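Local coordinates for hypothetical protein ST2348 (Sulfolobus tokodaii, PDB 2EF7), which is of unknown function but carries a pair of CBS domains, a module that in many relatives binds adenosine-containing ligands and regulates the protein that bears it, at residues I5-M10 against I80-P85; S76-R81 against F96-L101; N44-I49 against G108-I113; V14-K19 against I39-N44. All coordinates share one frame; numbering follows the deposited sequence.

Interaction 1 of 4, residues I5-M10 against I80-P85; sequences IVKEYM and IREDSP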
loop_
_atom_site.group_PDB
_atom_site.type_symbol
_atom_site.label_atom_id
_atom_site.label_comp_id
_atom_site.label_asym_id
_atom_site.label_seq_id
_atom_site.Cartn_x
_atom_site.Cartn_y
_atom_site.Cartn_z
ATOM N N ILE A 5 -3.818 -20.549 -3.181
ATOM C CA ILE A 5 -2.799 -20.975 -4.138
ATOM C C ILE A 5 -2.469 -19.893 -5.164
ATOM O O ILE A 5 -3.318 -19.083 -5.515
ATOM C CB ILE A 5 -3.203 -22.280 -4.879
ATOM C CG1 ILE A 5 -4.396 -22.028 -5.800
ATOM C CG2 ILE A 5 -3.539 -23.371 -3.862
ATOM C CD1 ILE A 5 -4.692 -23.196 -6.743
ATOM N N VAL A 6 -1.221 -19.894 -5.622
ATOM C CA VAL A 6 -0.706 -18.933 -6.603
ATOM C C VAL A 6 -1.675 -18.604 -7.742
ATOM O O VAL A 6 -1.933 -17.440 -8.037
ATOM C CB VAL A 6 0.626 -19.461 -7.200
ATOM C CG1 VAL A 6 1.100 -18.565 -8.333
ATOM C CG2 VAL A 6 1.682 -19.534 -6.094
ATOM N N LYS A 7 -2.200 -19.649 -8.369
ATOM C CA LYS A 7 -3.140 -19.544 -9.478
ATOM C C LYS A 7 -4.256 -18.510 -9.261
ATOM O O LYS A 7 -4.606 -17.764 -10.176
ATOM C CB LYS A 7 -3.743 -20.934 -9.737
ATOM C CG LYS A 7 -4.685 -21.043 -10.924
ATOM C CD LYS A 7 -5.233 -22.463 -11.034
ATOM C CE LYS A 7 -6.167 -22.613 -12.224
ATOM N NZ LYS A 7 -5.451 -22.411 -13.515
ATOM N N GLU A 8 -4.808 -18.449 -8.050
ATOM C CA GLU A 8 -5.895 -17.503 -7.766
ATOM C C GLU A 8 -5.458 -16.063 -7.521
ATOM O O GLU A 8 -6.304 -15.163 -7.443
ATOM C CB GLU A 8 -6.710 -17.977 -6.554
ATOM C CG GLU A 8 -7.451 -19.298 -6.789
ATOM C CD GLU A 8 -8.325 -19.246 -8.037
ATOM O OE1 GLU A 8 -8.080 -20.058 -8.976
ATOM O OE2 GLU A 8 -9.243 -18.385 -8.087
ATOM N N TYR A 9 -4.153 -15.822 -7.406
ATOM C CA TYR A 9 -3.684 -14.462 -7.145
ATOM C C TYR A 9 -2.692 -13.897 -8.148
ATOM O O TYR A 9 -2.344 -12.717 -8.087
ATOM C CB TYR A 9 -3.088 -14.386 -5.737
ATOM C CG TYR A 9 -4.145 -14.442 -4.667
ATOM C CD1 TYR A 9 -4.732 -13.273 -4.185
ATOM C CD2 TYR A 9 -4.626 -15.663 -4.203
ATOM C CE1 TYR A 9 -5.774 -13.317 -3.273
ATOM C CE2 TYR A 9 -5.674 -15.719 -3.289
ATOM C CZ TYR A 9 -6.241 -14.542 -2.832
ATOM O OH TYR A 9 -7.279 -14.587 -1.934
HETATM N N MSE A 10 -2.238 -14.737 -9.070
HETATM C CA MSE A 10 -1.277 -14.315 -10.078
HETATM C C MSE A 10 -1.932 -13.447 -11.144
HETATM O O MSE A 10 -3.132 -13.523 -11.378
HETATM C CB MSE A 10 -0.661 -15.538 -10.758
HETATM C CG MSE A 10 -1.645 -16.298 -11.642
HETATM SE SE MSE A 10 -0.853 -17.830 -12.489
HETATM C CE MSE A 10 -2.410 -18.546 -13.400
ATOM N N ILE A 80 7.680 -20.539 -10.005
ATOM C CA ILE A 80 6.816 -21.194 -9.034
ATOM C C ILE A 80 5.609 -21.774 -9.784
ATOM O O ILE A 80 5.080 -21.144 -10.702
ATOM C CB ILE A 80 6.321 -20.200 -7.956
ATOM C CG1 ILE A 80 5.603 -20.960 -6.837
ATOM C CG2 ILE A 80 5.423 -19.140 -8.578
ATOM C CD1 ILE A 80 6.562 -21.679 -5.888
ATOM N N ARG A 81 5.185 -22.981 -9.415
ATOM C CA ARG A 81 4.029 -23.599 -10.067
ATOM C C ARG A 81 2.737 -22.910 -9.642
ATOM O O ARG A 81 2.618 -22.442 -8.512
ATOM C CB ARG A 81 3.950 -25.090 -9.728
ATOM C CG ARG A 81 5.117 -25.902 -10.247
ATOM C CD ARG A 81 4.817 -27.387 -10.189
ATOM N NE ARG A 81 5.827 -28.166 -10.902
ATOM C CZ ARG A 81 5.750 -29.477 -11.114
ATOM N NH1 ARG A 81 4.707 -30.165 -10.666
ATOM N NH2 ARG A 81 6.721 -30.100 -11.772
ATOM N N GLU A 82 1.765 -22.854 -10.547
ATOM C CA GLU A 82 0.489 -22.208 -10.250
ATOM C C GLU A 82 -0.306 -22.951 -9.181
ATOM O O GLU A 82 -1.156 -22.361 -8.508
ATOM C CB GLU A 82 -0.357 -22.079 -11.524
ATOM C CG GLU A 82 -0.522 -23.372 -12.297
ATOM C CD GLU A 82 -1.426 -23.216 -13.512
ATOM O OE1 GLU A 82 -1.721 -22.063 -13.889
ATOM O OE2 GLU A 82 -1.835 -24.244 -14.091
ATOM N N ASP A 83 -0.029 -24.242 -9.026
ATOM C CA ASP A 83 -0.724 -25.035 -8.015
ATOM C C ASP A 83 -0.095 -24.866 -6.640
ATOM O O ASP A 83 -0.583 -25.422 -5.671
ATOM C CB ASP A 83 -0.721 -26.531 -8.374
ATOM C CG ASP A 83 -1.677 -26.861 -9.500
ATOM O OD1 ASP A 83 -2.711 -26.169 -9.627
ATOM O OD2 ASP A 83 -1.404 -27.826 -10.246
ATOM N N SER A 84 0.996 -24.108 -6.560
ATOM C CA SER A 84 1.684 -23.893 -5.279
ATOM C C SER A 84 0.907 -23.034 -4.300
ATOM O O SER A 84 0.176 -22.119 -4.695
ATOM C CB SER A 84 3.028 -23.195 -5.479
ATOM O OG SER A 84 3.885 -23.939 -6.326
ATOM N N PRO A 85 1.068 -23.320 -2.996
ATOM C CA PRO A 85 0.383 -22.537 -1.968
ATOM C C PRO A 85 1.054 -21.159 -1.975
ATOM O O PRO A 85 2.226 -21.036 -2.328
ATOM C CB PRO A 85 0.686 -23.300 -0.681
ATOM C CG PRO A 85 0.859 -24.719 -1.152
ATOM C CD PRO A 85 1.668 -24.538 -2.420
#

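Interaction 2 of 4, residues S76-R81 against F96-L101; sequences SLITIR and FNIRHL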
loop_
_atom_site.group_PDB
_atom_site.type_symbol
_atom_site.label_atom_id
_atom_site.label_comp_id
_atom_site.label_asym_id
_atom_site.label_seq_id
_atom_site.Cartn_x
_atom_site.Cartn_y
_atom_site.Cartn_z
ATOM N N SER A 76 17.113 -15.456 -15.609
ATOM C CA SER A 76 16.509 -16.029 -14.408
ATOM C C SER A 76 15.648 -17.240 -14.716
ATOM O O SER A 76 14.794 -17.204 -15.606
ATOM C CB SER A 76 15.652 -14.999 -13.680
ATOM O OG SER A 76 14.994 -15.614 -12.585
ATOM N N LEU A 77 15.870 -18.307 -13.959
ATOM C CA LEU A 77 15.121 -19.537 -14.138
ATOM C C LEU A 77 14.244 -19.806 -12.922
ATOM O O LEU A 77 13.561 -20.825 -12.865
ATOM C CB LEU A 77 16.083 -20.713 -14.370
ATOM C CG LEU A 77 16.901 -20.697 -15.669
ATOM C CD1 LEU A 77 17.970 -21.786 -15.636
ATOM C CD2 LEU A 77 15.973 -20.910 -16.852
ATOM N N ILE A 78 14.251 -18.886 -11.959
ATOM C CA ILE A 78 13.442 -19.050 -10.751
ATOM C C ILE A 78 11.958 -18.940 -11.124
ATOM O O ILE A 78 11.527 -17.933 -11.685
ATOM C CB ILE A 78 13.757 -17.963 -9.678
ATOM C CG1 ILE A 78 15.258 -17.675 -9.614
ATOM C CG2 ILE A 78 13.283 -18.432 -8.306
ATOM C CD1 ILE A 78 16.118 -18.882 -9.340
ATOM N N THR A 79 11.184 -19.974 -10.814
ATOM C CA THR A 79 9.759 -19.977 -11.112
ATOM C C THR A 79 9.002 -20.688 -9.998
ATOM O O THR A 79 9.606 -21.370 -9.165
ATOM C CB THR A 79 9.438 -20.748 -12.408
ATOM O OG1 THR A 79 9.723 -22.135 -12.204
ATOM C CG2 THR A 79 10.266 -20.231 -13.580
ATOM N N ILE A 80 7.680 -20.539 -10.005
ATOM C CA ILE A 80 6.816 -21.194 -9.034
ATOM C C ILE A 80 5.609 -21.774 -9.784
ATOM O O ILE A 80 5.080 -21.144 -10.702
ATOM C CB ILE A 80 6.321 -20.200 -7.956
ATOM C CG1 ILE A 80 5.603 -20.960 -6.837
ATOM C CG2 ILE A 80 5.423 -19.140 -8.578
ATOM C CD1 ILE A 80 6.562 -21.679 -5.888
ATOM N N ARG A 81 5.185 -22.981 -9.415
ATOM C CA ARG A 81 4.029 -23.599 -10.067
ATOM C C ARG A 81 2.737 -22.910 -9.642
ATOM O O ARG A 81 2.618 -22.442 -8.512
ATOM C CB ARG A 81 3.950 -25.090 -9.728
ATOM C CG ARG A 81 5.117 -25.902 -10.247
ATOM C CD ARG A 81 4.817 -27.387 -10.189
ATOM N NE ARG A 81 5.827 -28.166 -10.902
ATOM C CZ ARG A 81 5.750 -29.477 -11.114
ATOM N NH1 ARG A 81 4.707 -30.165 -10.666
ATOM N NH2 ARG A 81 6.721 -30.100 -11.772
ATOM N N PHE A 96 15.393 -15.738 -2.674
ATOM C CA PHE A 96 16.107 -15.084 -3.763
ATOM C C PHE A 96 16.009 -13.566 -3.752
ATOM O O PHE A 96 16.392 -12.902 -4.715
ATOM C CB PHE A 96 15.600 -15.635 -5.091
ATOM C CG PHE A 96 16.016 -17.051 -5.341
ATOM C CD1 PHE A 96 17.286 -17.337 -5.836
ATOM C CD2 PHE A 96 15.171 -18.102 -5.021
ATOM C CE1 PHE A 96 17.706 -18.649 -6.004
ATOM C CE2 PHE A 96 15.583 -19.420 -5.186
ATOM C CZ PHE A 96 16.851 -19.696 -5.677
ATOM N N ASN A 97 15.488 -13.027 -2.657
ATOM C CA ASN A 97 15.339 -11.585 -2.487
ATOM C C ASN A 97 14.747 -10.905 -3.722
ATOM O O ASN A 97 15.311 -9.939 -4.234
ATOM C CB ASN A 97 16.701 -10.964 -2.139
ATOM C CG ASN A 97 16.573 -9.642 -1.393
ATOM O OD1 ASN A 97 15.885 -9.552 -0.371
ATOM N ND2 ASN A 97 17.245 -8.609 -1.895
ATOM N N ILE A 98 13.614 -11.417 -4.199
ATOM C CA ILE A 98 12.941 -10.842 -5.362
ATOM C C ILE A 98 11.447 -10.626 -5.111
ATOM O O ILE A 98 10.816 -11.375 -4.364
ATOM C CB ILE A 98 13.144 -11.714 -6.624
ATOM C CG1 ILE A 98 12.751 -13.165 -6.331
ATOM C CG2 ILE A 98 14.596 -11.624 -7.090
ATOM C CD1 ILE A 98 12.965 -14.098 -7.511
ATOM N N ARG A 99 10.895 -9.598 -5.753
ATOM C CA ARG A 99 9.498 -9.201 -5.605
ATOM C C ARG A 99 8.511 -9.807 -6.592
ATOM O O ARG A 99 7.306 -9.728 -6.380
ATOM C CB ARG A 99 9.398 -7.672 -5.680
ATOM C CG ARG A 99 10.231 -6.975 -4.616
ATOM C CD ARG A 99 10.352 -5.470 -4.821
ATOM N NE ARG A 99 11.305 -4.907 -3.866
ATOM C CZ ARG A 99 11.672 -3.629 -3.818
ATOM N NH1 ARG A 99 11.164 -2.757 -4.678
ATOM N NH2 ARG A 99 12.553 -3.225 -2.907
ATOM N N HIS A 100 9.005 -10.402 -7.671
ATOM C CA HIS A 100 8.120 -10.994 -8.667
ATOM C C HIS A 100 8.622 -12.368 -9.086
ATOM O O HIS A 100 9.830 -12.630 -9.079
ATOM C CB HIS A 100 8.016 -10.104 -9.914
ATOM C CG HIS A 100 7.600 -8.697 -9.623
ATOM N ND1 HIS A 100 8.491 -7.725 -9.223
ATOM C CD2 HIS A 100 6.382 -8.106 -9.642
ATOM C CE1 HIS A 100 7.839 -6.597 -9.006
ATOM N NE2 HIS A 100 6.557 -6.801 -9.252
ATOM N N LEU A 101 7.692 -13.243 -9.454
ATOM C CA LEU A 101 8.041 -14.591 -9.878
ATOM C C LEU A 101 7.202 -15.077 -11.042
ATOM O O LEU A 101 5.980 -15.004 -11.000
ATOM C CB LEU A 101 7.850 -15.586 -8.730
ATOM C CG LEU A 101 8.944 -15.788 -7.693
ATOM C CD1 LEU A 101 8.452 -16.772 -6.642
ATOM C CD2 LEU A 101 10.191 -16.309 -8.376
#

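Interaction 3 of 4, residues N44-I49 against G108-I113; sequences NKPVGI and GNLKGI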
loop_
_atom_site.group_PDB
_atom_site.type_symbol
_atom_site.label_atom_id
_atom_site.label_comp_id
_atom_site.label_asym_id
_atom_site.label_seq_id
_atom_site.Cartn_x
_atom_site.Cartn_y
_atom_site.Cartn_z
ATOM N N ASN A 44 7.946 -21.428 -24.618
ATOM C CA ASN A 44 6.940 -21.235 -23.567
ATOM C C ASN A 44 7.482 -21.241 -22.136
ATOM O O ASN A 44 6.754 -20.933 -21.188
ATOM C CB ASN A 44 5.834 -22.282 -23.673
ATOM C CG ASN A 44 5.163 -22.284 -25.026
ATOM O OD1 ASN A 44 4.779 -21.231 -25.541
ATOM N ND2 ASN A 44 5.010 -23.470 -25.610
ATOM N N LYS A 45 8.749 -21.587 -21.963
ATOM C CA LYS A 45 9.314 -21.622 -20.622
ATOM C C LYS A 45 10.129 -20.371 -20.331
ATOM O O LYS A 45 10.988 -19.995 -21.120
ATOM C CB LYS A 45 10.167 -22.880 -20.458
ATOM C CG LYS A 45 9.347 -24.163 -20.660
ATOM C CD LYS A 45 10.191 -25.414 -20.493
ATOM C CE LYS A 45 9.330 -26.683 -20.490
ATOM N NZ LYS A 45 8.491 -26.811 -21.711
ATOM N N PRO A 46 9.864 -19.712 -19.186
ATOM C CA PRO A 46 10.546 -18.487 -18.745
ATOM C C PRO A 46 12.052 -18.670 -18.575
ATOM O O PRO A 46 12.480 -19.561 -17.849
ATOM C CB PRO A 46 9.887 -18.175 -17.398
ATOM C CG PRO A 46 8.576 -18.889 -17.447
ATOM C CD PRO A 46 8.907 -20.170 -18.164
ATOM N N VAL A 47 12.852 -17.830 -19.232
ATOM C CA VAL A 47 14.308 -17.903 -19.097
ATOM C C VAL A 47 14.879 -16.562 -18.655
ATOM O O VAL A 47 16.080 -16.424 -18.428
ATOM C CB VAL A 47 14.999 -18.323 -20.403
ATOM C CG1 VAL A 47 14.785 -19.807 -20.646
ATOM C CG2 VAL A 47 14.458 -17.510 -21.561
ATOM N N GLY A 48 14.015 -15.568 -18.521
ATOM C CA GLY A 48 14.490 -14.268 -18.096
ATOM C C GLY A 48 13.434 -13.188 -18.186
ATOM O O GLY A 48 12.249 -13.469 -18.383
ATOM N N ILE A 49 13.878 -11.945 -18.039
ATOM C CA ILE A 49 12.987 -10.801 -18.101
ATOM C C ILE A 49 13.721 -9.592 -18.677
ATOM O O ILE A 49 14.916 -9.412 -18.454
ATOM C CB ILE A 49 12.446 -10.448 -16.696
ATOM C CG1 ILE A 49 11.411 -9.330 -16.799
ATOM C CG2 ILE A 49 13.586 -10.027 -15.788
ATOM C CD1 ILE A 49 10.825 -8.912 -15.453
ATOM N N GLY A 108 5.890 -26.683 -17.059
ATOM C CA GLY A 108 6.900 -25.637 -17.112
ATOM C C GLY A 108 6.585 -24.420 -17.966
ATOM O O GLY A 108 7.404 -23.505 -18.049
ATOM N N ASN A 109 5.403 -24.401 -18.582
ATOM C CA ASN A 109 4.985 -23.302 -19.442
ATOM C C ASN A 109 4.469 -22.090 -18.684
ATOM O O ASN A 109 3.756 -22.221 -17.689
ATOM C CB ASN A 109 3.910 -23.784 -20.418
ATOM C CG ASN A 109 4.416 -24.877 -21.340
ATOM O OD1 ASN A 109 5.442 -24.722 -22.006
ATOM N ND2 ASN A 109 3.699 -25.991 -21.383
ATOM N N LEU A 110 4.823 -20.909 -19.183
ATOM C CA LEU A 110 4.426 -19.643 -18.574
ATOM C C LEU A 110 2.904 -19.486 -18.500
ATOM O O LEU A 110 2.204 -19.706 -19.492
ATOM C CB LEU A 110 5.034 -18.483 -19.369
ATOM C CG LEU A 110 4.822 -17.050 -18.875
ATOM C CD1 LEU A 110 5.414 -16.864 -17.470
ATOM C CD2 LEU A 110 5.493 -16.102 -19.864
ATOM N N LYS A 111 2.403 -19.119 -17.319
ATOM C CA LYS A 111 0.964 -18.927 -17.102
ATOM C C LYS A 111 0.642 -17.560 -16.508
ATOM O O LYS A 111 -0.467 -17.056 -16.668
ATOM C CB LYS A 111 0.407 -20.016 -16.171
ATOM C CG LYS A 111 0.316 -21.407 -16.794
ATOM C CD LYS A 111 -0.785 -21.453 -17.840
ATOM C CE LYS A 111 -0.707 -22.713 -18.676
ATOM N NZ LYS A 111 -1.775 -22.739 -19.714
ATOM N N GLY A 112 1.601 -16.968 -15.804
ATOM C CA GLY A 112 1.376 -15.668 -15.202
ATOM C C GLY A 112 2.560 -15.164 -14.396
ATOM O O GLY A 112 3.661 -15.719 -14.474
ATOM N N ILE A 113 2.317 -14.113 -13.616
ATOM C CA ILE A 113 3.320 -13.483 -12.763
ATOM C C ILE A 113 2.675 -13.203 -11.409
ATOM O O ILE A 113 1.563 -12.680 -11.362
ATOM C CB ILE A 113 3.790 -12.120 -13.349
ATOM C CG1 ILE A 113 4.556 -12.344 -14.645
ATOM C CG2 ILE A 113 4.655 -11.376 -12.337
ATOM C CD1 ILE A 113 5.780 -13.203 -14.478
#

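Interaction 4 of 4, residues V14-K19 against I39-N44; sequences VISVTK and IVVDGN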
loop_
_atom_site.group_PDB
_atom_site.type_symbol
_atom_site.label_atom_id
_atom_site.label_comp_id
_atom_site.label_asym_id
_atom_site.label_seq_id
_atom_site.Cartn_x
_atom_site.Cartn_y
_atom_site.Cartn_z
ATOM N N VAL A 14 0.103 -12.341 -19.254
ATOM C CA VAL A 14 1.326 -11.545 -19.235
ATOM C C VAL A 14 1.927 -11.582 -20.630
ATOM O O VAL A 14 1.615 -12.471 -21.413
ATOM C CB VAL A 14 2.342 -12.095 -18.220
ATOM C CG1 VAL A 14 1.734 -12.071 -16.827
ATOM C CG2 VAL A 14 2.749 -13.508 -18.600
ATOM N N ILE A 15 2.786 -10.620 -20.945
ATOM C CA ILE A 15 3.394 -10.573 -22.262
ATOM C C ILE A 15 4.787 -11.165 -22.255
ATOM O O ILE A 15 5.601 -10.843 -21.385
ATOM C CB ILE A 15 3.482 -9.126 -22.776
ATOM C CG1 ILE A 15 2.083 -8.506 -22.811
ATOM C CG2 ILE A 15 4.132 -9.103 -24.145
ATOM C CD1 ILE A 15 1.110 -9.231 -23.724
ATOM N N SER A 16 5.067 -12.021 -23.236
ATOM C CA SER A 16 6.378 -12.643 -23.349
ATOM C C SER A 16 6.912 -12.536 -24.768
ATOM O O SER A 16 6.152 -12.336 -25.705
ATOM C CB SER A 16 6.291 -14.122 -22.979
ATOM O OG SER A 16 5.549 -14.830 -23.956
ATOM N N VAL A 17 8.224 -12.679 -24.914
ATOM C CA VAL A 17 8.878 -12.642 -26.221
ATOM C C VAL A 17 9.845 -13.807 -26.212
ATOM O O VAL A 17 10.321 -14.204 -25.145
ATOM C CB VAL A 17 9.666 -11.315 -26.451
ATOM C CG1 VAL A 17 8.712 -10.120 -26.371
ATOM C CG2 VAL A 17 10.800 -11.185 -25.425
ATOM N N THR A 18 10.139 -14.361 -27.381
ATOM C CA THR A 18 11.046 -15.495 -27.449
ATOM C C THR A 18 12.477 -15.034 -27.228
ATOM O O THR A 18 12.805 -13.867 -27.442
ATOM C CB THR A 18 10.951 -16.216 -28.805
ATOM O OG1 THR A 18 11.479 -15.374 -29.831
ATOM C CG2 THR A 18 9.508 -16.529 -29.131
ATOM N N LYS A 19 13.333 -15.960 -26.806
ATOM C CA LYS A 19 14.726 -15.633 -26.522
ATOM C C LYS A 19 15.546 -15.095 -27.692
ATOM O O LYS A 19 16.645 -14.584 -27.490
ATOM C CB LYS A 19 15.435 -16.839 -25.901
ATOM C CG LYS A 19 15.560 -18.047 -26.800
ATOM C CD LYS A 19 16.442 -19.101 -26.135
ATOM C CE LYS A 19 16.575 -20.345 -27.005
ATOM N NZ LYS A 19 17.517 -21.333 -26.411
ATOM N N ILE A 39 8.394 -11.093 -20.215
ATOM C CA ILE A 39 9.065 -12.321 -19.832
ATOM C C ILE A 39 9.696 -12.879 -21.095
ATOM O O ILE A 39 9.078 -12.858 -22.154
ATOM C CB ILE A 39 8.057 -13.354 -19.312
ATOM C CG1 ILE A 39 7.333 -12.790 -18.094
ATOM C CG2 ILE A 39 8.772 -14.673 -18.994
ATOM C CD1 ILE A 39 8.271 -12.437 -16.941
ATOM N N VAL A 40 10.932 -13.355 -21.000
ATOM C CA VAL A 40 11.562 -13.956 -22.164
ATOM C C VAL A 40 11.352 -15.467 -22.011
ATOM O O VAL A 40 11.623 -16.026 -20.940
ATOM C CB VAL A 40 13.065 -13.667 -22.224
ATOM C CG1 VAL A 40 13.642 -14.285 -23.485
ATOM C CG2 VAL A 40 13.319 -12.137 -22.181
ATOM N N VAL A 41 10.835 -16.115 -23.052
ATOM C CA VAL A 41 10.609 -17.551 -22.992
ATOM C C VAL A 41 11.393 -18.311 -24.039
ATOM O O VAL A 41 11.786 -17.769 -25.078
ATOM C CB VAL A 41 9.113 -17.943 -23.158
ATOM C CG1 VAL A 41 8.281 -17.338 -22.039
ATOM C CG2 VAL A 41 8.594 -17.510 -24.513
ATOM N N ASP A 42 11.622 -19.579 -23.724
ATOM C CA ASP A 42 12.328 -20.512 -24.578
ATOM C C ASP A 42 11.277 -21.602 -24.709
ATOM O O ASP A 42 11.087 -22.382 -23.785
ATOM C CB ASP A 42 13.561 -21.052 -23.848
ATOM C CG ASP A 42 14.404 -21.975 -24.715
ATOM O OD1 ASP A 42 13.836 -22.720 -25.538
ATOM O OD2 ASP A 42 15.644 -21.966 -24.560
ATOM N N GLY A 43 10.570 -21.629 -25.835
ATOM C CA GLY A 43 9.528 -22.624 -26.022
ATOM C C GLY A 43 8.497 -22.608 -24.899
ATOM O O GLY A 43 8.210 -23.646 -24.296
ATOM N N ASN A 44 7.946 -21.428 -24.618
ATOM C CA ASN A 44 6.940 -21.235 -23.567
ATOM C C ASN A 44 7.482 -21.241 -22.136
ATOM O O ASN A 44 6.754 -20.933 -21.188
ATOM C CB ASN A 44 5.834 -22.282 -23.673
ATOM C CG ASN A 44 5.163 -22.284 -25.026
ATOM O OD1 ASN A 44 4.779 -21.231 -25.541
ATOM N ND2 ASN A 44 5.010 -23.470 -25.610
#

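Interaction 1 of 4, residues I5-M10 against I80-P85
V6 points its side chain at the turn R81-S84, and K7 and E82 run alongside each other in the same direction. The CG2 branch of V6 lies 3.3 Å from S84 O and also touches S84 CB. CG1, anti to the backbone N (chi1 173°), lies by E82 CA, while CG2 is the branch nearer R81 O. Two backbone bonds fix this arrangement. V6 N gives to S84 O at 2.8 Å. K7 N gives to E82 O at 2.9 Å. The K7 chain is extended as far as CE and bends at its end (chi4 64°). Its NZ stands 3.8 Å from E82 OE1, a long salt bridge. M10, a selenomethionine, brings its CE to 3.6 Å from the same OE1. The turn is type I and is braced from within, since S84 N and S84 OG both bond R81 O from the same face of its plane. I5 and P85 form a single backbone bridge just before helix 86-96. V6 also packs on A89 of that helix and on V103 of strand 100-104. The contact thus ties the N-terminal segment to the second CBS domain. Its hold comes mainly from two backbone bonds and a buried valine, while the long K7-E82 pair probably adds only a modest electrostatic attraction at the surface.

Interaction 2 of 4, residues S76-R81 against F96-L101
I78 has CG1 beside its backbone N (chi1 -40°) and CG2 anti to that N; this sets CG2 between F96 and L101, while CG1 carries CD1 to the F96 ring. The I78 and F96 side chains reach toward each other, tip to tip. I78 CD1 sits over one face of the F96 ring, 3.9 Å from the centroid and 18° off the ring normal. This is a CH-pi contact. The methyl is offset toward the rim and is nearest CE1, at 3.7 Å. The other branch, CG2, lies 3.8 Å from F96 CD2. It also meets L101 CD2 at 3.8 Å, where the I78 and L101 side chains cross obliquely. I98 CD1 touches CG2 more loosely, at 4.4 Å. Further along, I80 CB lies 4.2 Å from L101 CD1. The segments belong to the beta-alpha-beta unit of strand 80-81, helix 86-96 and strand 100-104 in the second CBS domain. N97, with positive phi, ends the helix in a Schellman motif, and the chain then turns into strand 100-104. L92 of the helix packs on I78, I80 and L101. N97, R99 and H100 meet the second subunit, where H100 ND1 bonds E132 O of that other chain. Across the two segments themselves the contact is wholly apolar. One methyl, CD1, covers the ring; the other, CG2, wedges between F96 and L101, so the grip rests on shape and dispersion rather than on directed polar bonds.

Interaction 3 of 4, residues N44-I49 against G108-I113
The turns leading into strands 45-51 and 110-115, one strand from each CBS domain, meet here across the interface of the CBS pair. The link between backbones is L110 N to N44 O, at 2.8 Å. N109 CA also leans on N44 O as a CA-H...O contact, at 3.4 Å. N109 sets its OD1 3.0 Å from N44 CB. The two amide planes are turned 84° apart, nearly perpendicular. A turn at chi4 (56°) sets K45 NZ 3.7 Å from the same N109 OD1. K45 CG rests 3.3 Å from G108 O. G108 has positive phi, and a CB there would crowd both K45 CE and the preceding carbonyl. P46 packs against L110, CG to CD1 at 3.8 Å. Beyond the contact, L110 also packs on I39 and V41 of strand 37-42, while P46 packs on P102 and V104 of strand 100-104. P46 and L110 thus each pack on the other domain's strands. D105 OD2 accepts from N109 N and so helps position the turn of N109. The chemistry is split: one backbone bond and polar side chains at the turns, apolar packing between P46 and L110. The one directed bond sets the spacing of the turns at N44 and L110, and the P46-L110 packing adds to it.

Interaction 4 of 4, residues V14-K19 against I39-N44
I15 O starts the pairing by accepting from I39 N at 3.0 Å. The I15 side chain points away from the second segment and packs on V29 and K33 of helix 23-33. S16 pairs with I39, and its CB lies 3.2 Å from I39 O and 3.9 Å from V41 CG1. V17 comes next and turns both its N-H and its C=O to the same neighbour: V17 N gives to I39 O at 2.9 Å, and V17 O accepts from V41 N. V17 thus bonds I39 and V41, the residues before and after its partner V40, as in parallel pairing. The pairing closes the beta-alpha-beta unit of strand 16-18, helix 23-33 and strand 37-42 in the first CBS domain. The V17 and V40 side chains share one face of the sheet, with V17 packing on I26 of the helix. S16, T18, I39 and V41 point to the other. T18 pairs with V41, while its OG1 bonds D20 OD1. K19 leaves the strand: K19 N makes a weak bond to V41 O, and its CA lies 3.5 Å from V40 CG1. The K19 chain is extended beyond CG and runs across D42. NZ meets D42 OD2 at 2.7 Å in a salt bridge, approaching from above the carboxylate plane, 44° out of it.

How the interactions relate
Interactions 1, 2 and 3 are surface contacts, and interaction 4 is partly buried. Interactions 2 and 4 each join parts of a beta-alpha-beta unit, one in each CBS domain, yet differ in chemistry: 4 is regular parallel strand pairing, 2 apolar side-chain packing. Interaction 3 bridges the two domains through one backbone bond between turns, whereas interaction 1 holds the N-terminal segment on the second domain with two. Interactions 1 and 2 share strand 80-81. Interactions 3 and 4 lie side by side, their centres about 6 Å apart; they share N44, and V40 pairs with V47 and G48 at a classic beta bulge. M10 and E82 of interaction 1 also pack against segment 108-113 of interaction 3.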